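Local coordinates for protein leucyl-tRNA synthetase subunit alpha (Aquifex aeolicus, PDB 3PZ5) that is the isolated CP1 editing domain of leucyl-tRNA synthetase, which probably hydrolyses wrongly charged tRNA(Leu), at residues R84-G92 with R134-Y142. The protein carries 1 engineered substitution. Residues are numbered along the deposited sequence; the frame is centred on the assembly and turned at random.
Sequences RTMEEDKEG and RDWEFAKKY
Lys90 lays its side chain along the helix 133-142, and most of the area buried on the loop is its own. Lys90 CB sits 3.8 Å from Phe138 CD2, at an oblique angle to the ring. Lys90 CG packs 3.8 Å from the backbone N of Phe138. With CG anti to its own carbonyl carbon (chi1 -51°) and the chain bent at chi2 (-65°), the side chain turns back along the helix toward Arg134. Lys90 CE then lies 3.3 Å from Glu137 OE1. Lys90 NZ makes a long salt bridge to Glu137 OE1 (3.7 Å). Lys90 NZ also rests 3.4 Å from Arg134 CG, and the two side chains cross at about a right angle.

Beyond Lys90 the loop meets two rings. Gly92 CA lies at the edge of the Phe138 ring, 4.0 Å from Phe138 CE2. The N-H of Gly92 donates to Tyr142 OH at 3.1 Å, with an angle of 155° at the hydrogen. This bond ties the start of strand 92-100 to the Tyr142 side chain. The Tyr142 ring also covers one face of Phe138 near its rim and meets Trp111. The Glu91 side chain leaves its backbone pointing away from the helix, and its carboxylate makes a salt bridge with Lys75, while its backbone N bonds Asn114 OD1.

The outer side is looser. Thr85 and Met86 approach the guanidinium of Arg134 obliquely and make no closer contact than 4.3 Å, between Thr85 OG1 and Arg134 NH1. At the other end, the exposed Lys141 brings its amine near Lys90 O.

Of the residues that touch, Phe138 alone is buried. The packing is that of a loop leading into a strand, braced against a helix beside the mixed sheet of the CP1 editing domain.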
loop_
_atom_site.group_PDB
_atom_site.type_symbol
_atom_site.label_atom_id
_atom_site.label_comp_id
_atom_site.label_asym_id
_atom_site.label_seq_id
_atom_site.Cartn_x
_atom_site.Cartn_y
_atom_site.Cartn_z
ATOM N N ARG A 84 8.004 -4.226 16.847
ATOM C CA ARG A 84 6.948 -4.380 15.848
ATOM C C ARG A 84 7.466 -4.417 14.411
ATOM O O ARG A 84 6.918 -5.131 13.567
ATOM C CB ARG A 84 5.924 -3.256 16.002
ATOM C CG ARG A 84 4.492 -3.728 15.965
ATOM C CD ARG A 84 3.549 -2.637 16.420
ATOM N NE ARG A 84 3.193 -1.733 15.329
ATOM C CZ ARG A 84 2.357 -0.705 15.446
ATOM N NH1 ARG A 84 1.780 -0.436 16.611
ATOM N NH2 ARG A 84 2.096 0.058 14.394
ATOM N N THR A 85 8.521 -3.650 14.142
ATOM C CA THR A 85 9.043 -3.490 12.783
ATOM C C THR A 85 10.518 -3.903 12.643
ATOM O O THR A 85 11.149 -3.638 11.613
ATOM C CB THR A 85 8.830 -2.033 12.268
ATOM O OG1 THR A 85 9.121 -1.961 10.865
ATOM C CG2 THR A 85 9.708 -1.033 13.033
ATOM N N MET A 86 11.056 -4.561 13.669
ATOM C CA MET A 86 12.485 -4.877 13.697
ATOM C C MET A 86 12.830 -6.188 14.414
ATOM O O MET A 86 13.904 -6.754 14.188
ATOM C CB MET A 86 13.267 -3.701 14.302
ATOM C CG MET A 86 14.652 -3.478 13.704
ATOM S SD MET A 86 15.046 -1.718 13.549
ATOM C CE MET A 86 14.246 -1.328 11.989
ATOM N N GLU A 87 11.929 -6.670 15.270
ATOM C CA GLU A 87 12.156 -7.927 15.990
ATOM C C GLU A 87 11.175 -9.029 15.576
ATOM O O GLU A 87 11.581 -10.162 15.312
ATOM C CB GLU A 87 12.124 -7.706 17.508
ATOM C CG GLU A 87 12.659 -8.888 18.322
ATOM C CD GLU A 87 12.890 -8.556 19.793
ATOM O OE1 GLU A 87 12.087 -7.792 20.377
ATOM O OE2 GLU A 87 13.875 -9.073 20.369
ATOM N N GLU A 88 9.891 -8.689 15.525
ATOM C CA GLU A 88 8.849 -9.642 15.151
ATOM C C GLU A 88 8.653 -9.664 13.632
ATOM O O GLU A 88 8.644 -8.610 12.985
ATOM C CB GLU A 88 7.546 -9.319 15.905
ATOM C CG GLU A 88 6.230 -9.802 15.268
ATOM C CD GLU A 88 6.016 -11.320 15.316
ATOM O OE1 GLU A 88 6.781 -12.036 16.004
ATOM O OE2 GLU A 88 5.062 -11.796 14.659
ATOM N N ASP A 89 8.513 -10.869 13.076
ATOM C CA ASP A 89 8.230 -11.064 11.651
ATOM C C ASP A 89 6.910 -10.414 11.245
ATOM O O ASP A 89 6.039 -10.180 12.085
ATOM C CB ASP A 89 8.191 -12.558 11.309
ATOM C CG ASP A 89 9.561 -13.210 11.362
ATOM O OD1 ASP A 89 10.512 -12.664 10.758
ATOM O OD2 ASP A 89 9.684 -14.280 11.999
ATOM N N LYS A 90 6.767 -10.137 9.953
ATOM C CA LYS A 90 5.566 -9.508 9.417
ATOM C C LYS A 90 4.310 -10.243 9.869
ATOM O O LYS A 90 4.209 -11.465 9.723
ATOM C CB LYS A 90 5.619 -9.452 7.884
ATOM C CG LYS A 90 6.900 -8.847 7.300
ATOM C CD LYS A 90 7.063 -7.369 7.642
ATOM C CE LYS A 90 8.458 -6.887 7.297
ATOM N NZ LYS A 90 8.739 -5.543 7.856
ATOM N N GLU A 91 3.368 -9.492 10.435
ATOM C CA GLU A 91 2.098 -10.050 10.888
ATOM C C GLU A 91 0.965 -9.088 10.551
ATOM O O GLU A 91 1.070 -7.885 10.796
ATOM C CB GLU A 91 2.141 -10.326 12.392
ATOM C CG GLU A 91 0.904 -11.029 12.948
ATOM C CD GLU A 91 0.961 -11.265 14.457
ATOM O OE1 GLU A 91 1.992 -10.944 15.096
ATOM O OE2 GLU A 91 -0.039 -11.780 15.008
ATOM N N GLY A 92 -0.113 -9.619 9.987
ATOM C CA GLY A 92 -1.224 -8.778 9.565
ATOM C C GLY A 92 -2.524 -9.513 9.330
ATOM O O GLY A 92 -2.558 -10.747 9.324
ATOM N N ARG A 134 10.447 -3.828 2.597
ATOM C CA ARG A 134 9.548 -4.029 3.722
ATOM C C ARG A 134 8.211 -4.612 3.241
ATOM O O ARG A 134 7.702 -5.574 3.826
ATOM C CB ARG A 134 9.366 -2.713 4.477
ATOM C CG ARG A 134 9.532 -2.841 5.973
ATOM C CD ARG A 134 10.203 -1.609 6.569
ATOM N NE ARG A 134 11.661 -1.644 6.409
ATOM C CZ ARG A 134 12.528 -1.014 7.201
ATOM N NH1 ARG A 134 12.106 -0.291 8.235
ATOM N NH2 ARG A 134 13.829 -1.114 6.964
ATOM N N ASP A 135 7.674 -4.050 2.157
ATOM C CA ASP A 135 6.463 -4.577 1.508
ATOM C C ASP A 135 6.675 -5.937 0.850
ATOM O O ASP A 135 5.744 -6.739 0.772
ATOM C CB ASP A 135 5.929 -3.594 0.462
ATOM C CG ASP A 135 5.421 -2.304 1.071
ATOM O OD1 ASP A 135 5.091 -2.289 2.275
ATOM O OD2 ASP A 135 5.344 -1.299 0.334
ATOM N N TRP A 136 7.891 -6.178 0.363
ATOM C CA TRP A 136 8.242 -7.446 -0.278
ATOM C C TRP A 136 8.133 -8.602 0.717
ATOM O O TRP A 136 7.545 -9.638 0.414
ATOM C CB TRP A 136 9.655 -7.379 -0.867
ATOM C CG TRP A 136 10.030 -8.575 -1.700
ATOM C CD1 TRP A 136 9.784 -8.753 -3.030
ATOM C CD2 TRP A 136 10.721 -9.753 -1.260
ATOM N NE1 TRP A 136 10.277 -9.968 -3.447
ATOM C CE2 TRP A 136 10.855 -10.603 -2.381
ATOM C CE3 TRP A 136 11.240 -10.174 -0.025
ATOM C CZ2 TRP A 136 11.487 -11.853 -2.308
ATOM C CZ3 TRP A 136 11.868 -11.419 0.048
ATOM C CH2 TRP A 136 11.984 -12.243 -1.089
ATOM N N GLU A 137 8.690 -8.400 1.908
ATOM C CA GLU A 137 8.649 -9.389 2.977
ATOM C C GLU A 137 7.214 -9.764 3.362
ATOM O O GLU A 137 6.888 -10.949 3.493
ATOM C CB GLU A 137 9.438 -8.884 4.187
ATOM C CG GLU A 137 10.947 -8.847 3.941
ATOM C CD GLU A 137 11.690 -7.827 4.795
ATOM O OE1 GLU A 137 11.083 -6.820 5.225
ATOM O OE2 GLU A 137 12.903 -8.026 5.021
ATOM N N PHE A 138 6.360 -8.751 3.512
ATOM C CA PHE A 138 4.952 -8.964 3.852
ATOM C C PHE A 138 4.230 -9.773 2.768
ATOM O O PHE A 138 3.505 -10.721 3.081
ATOM C CB PHE A 138 4.244 -7.623 4.115
ATOM C CG PHE A 138 2.852 -7.763 4.673
ATOM C CD1 PHE A 138 1.744 -7.732 3.830
ATOM C CD2 PHE A 138 2.646 -7.928 6.037
ATOM C CE1 PHE A 138 0.449 -7.864 4.338
ATOM C CE2 PHE A 138 1.360 -8.067 6.555
ATOM C CZ PHE A 138 0.259 -8.033 5.706
ATOM N N ALA A 139 4.451 -9.404 1.504
ATOM C CA ALA A 139 3.835 -10.079 0.356
ATOM C C ALA A 139 4.318 -11.522 0.204
ATOM O O ALA A 139 3.578 -12.387 -0.263
ATOM C CB ALA A 139 4.093 -9.293 -0.920
ATOM N N LYS A 140 5.567 -11.765 0.594
ATOM C CA LYS A 140 6.149 -13.101 0.604
ATOM C C LYS A 140 5.413 -13.987 1.623
ATOM O O LYS A 140 5.065 -15.130 1.329
ATOM C CB LYS A 140 7.645 -13.010 0.933
ATOM C CG LYS A 140 8.524 -14.070 0.264
ATOM C CD LYS A 140 8.703 -15.314 1.140
ATOM C CE LYS A 140 9.413 -16.441 0.384
ATOM N NZ LYS A 140 8.549 -17.082 -0.658
ATOM N N LYS A 141 5.160 -13.437 2.806
ATOM C CA LYS A 141 4.483 -14.153 3.884
ATOM C C LYS A 141 3.013 -14.432 3.556
ATOM O O LYS A 141 2.491 -15.506 3.868
ATOM C CB LYS A 141 4.589 -13.346 5.183
ATOM C CG LYS A 141 4.020 -14.012 6.437
ATOM C CD LYS A 141 5.018 -14.980 7.064
ATOM C CE LYS A 141 5.038 -14.865 8.592
ATOM N NZ LYS A 141 3.681 -14.946 9.218
ATOM N N TYR A 142 2.356 -13.465 2.919
ATOM C CA TYR A 142 0.918 -13.547 2.677
ATOM C C TYR A 142 0.525 -13.761 1.213
ATOM O O TYR A 142 -0.653 -13.660 0.853
ATOM C CB TYR A 142 0.216 -12.338 3.300
ATOM C CG TYR A 142 0.266 -12.364 4.815
ATOM C CD1 TYR A 142 -0.649 -13.129 5.546
ATOM C CD2 TYR A 142 1.238 -11.650 5.516
ATOM C CE1 TYR A 142 -0.605 -13.168 6.937
ATOM C CE2 TYR A 142 1.291 -11.681 6.910
ATOM C CZ TYR A 142 0.366 -12.443 7.615
ATOM O OH TYR A 142 0.407 -12.486 8.992
#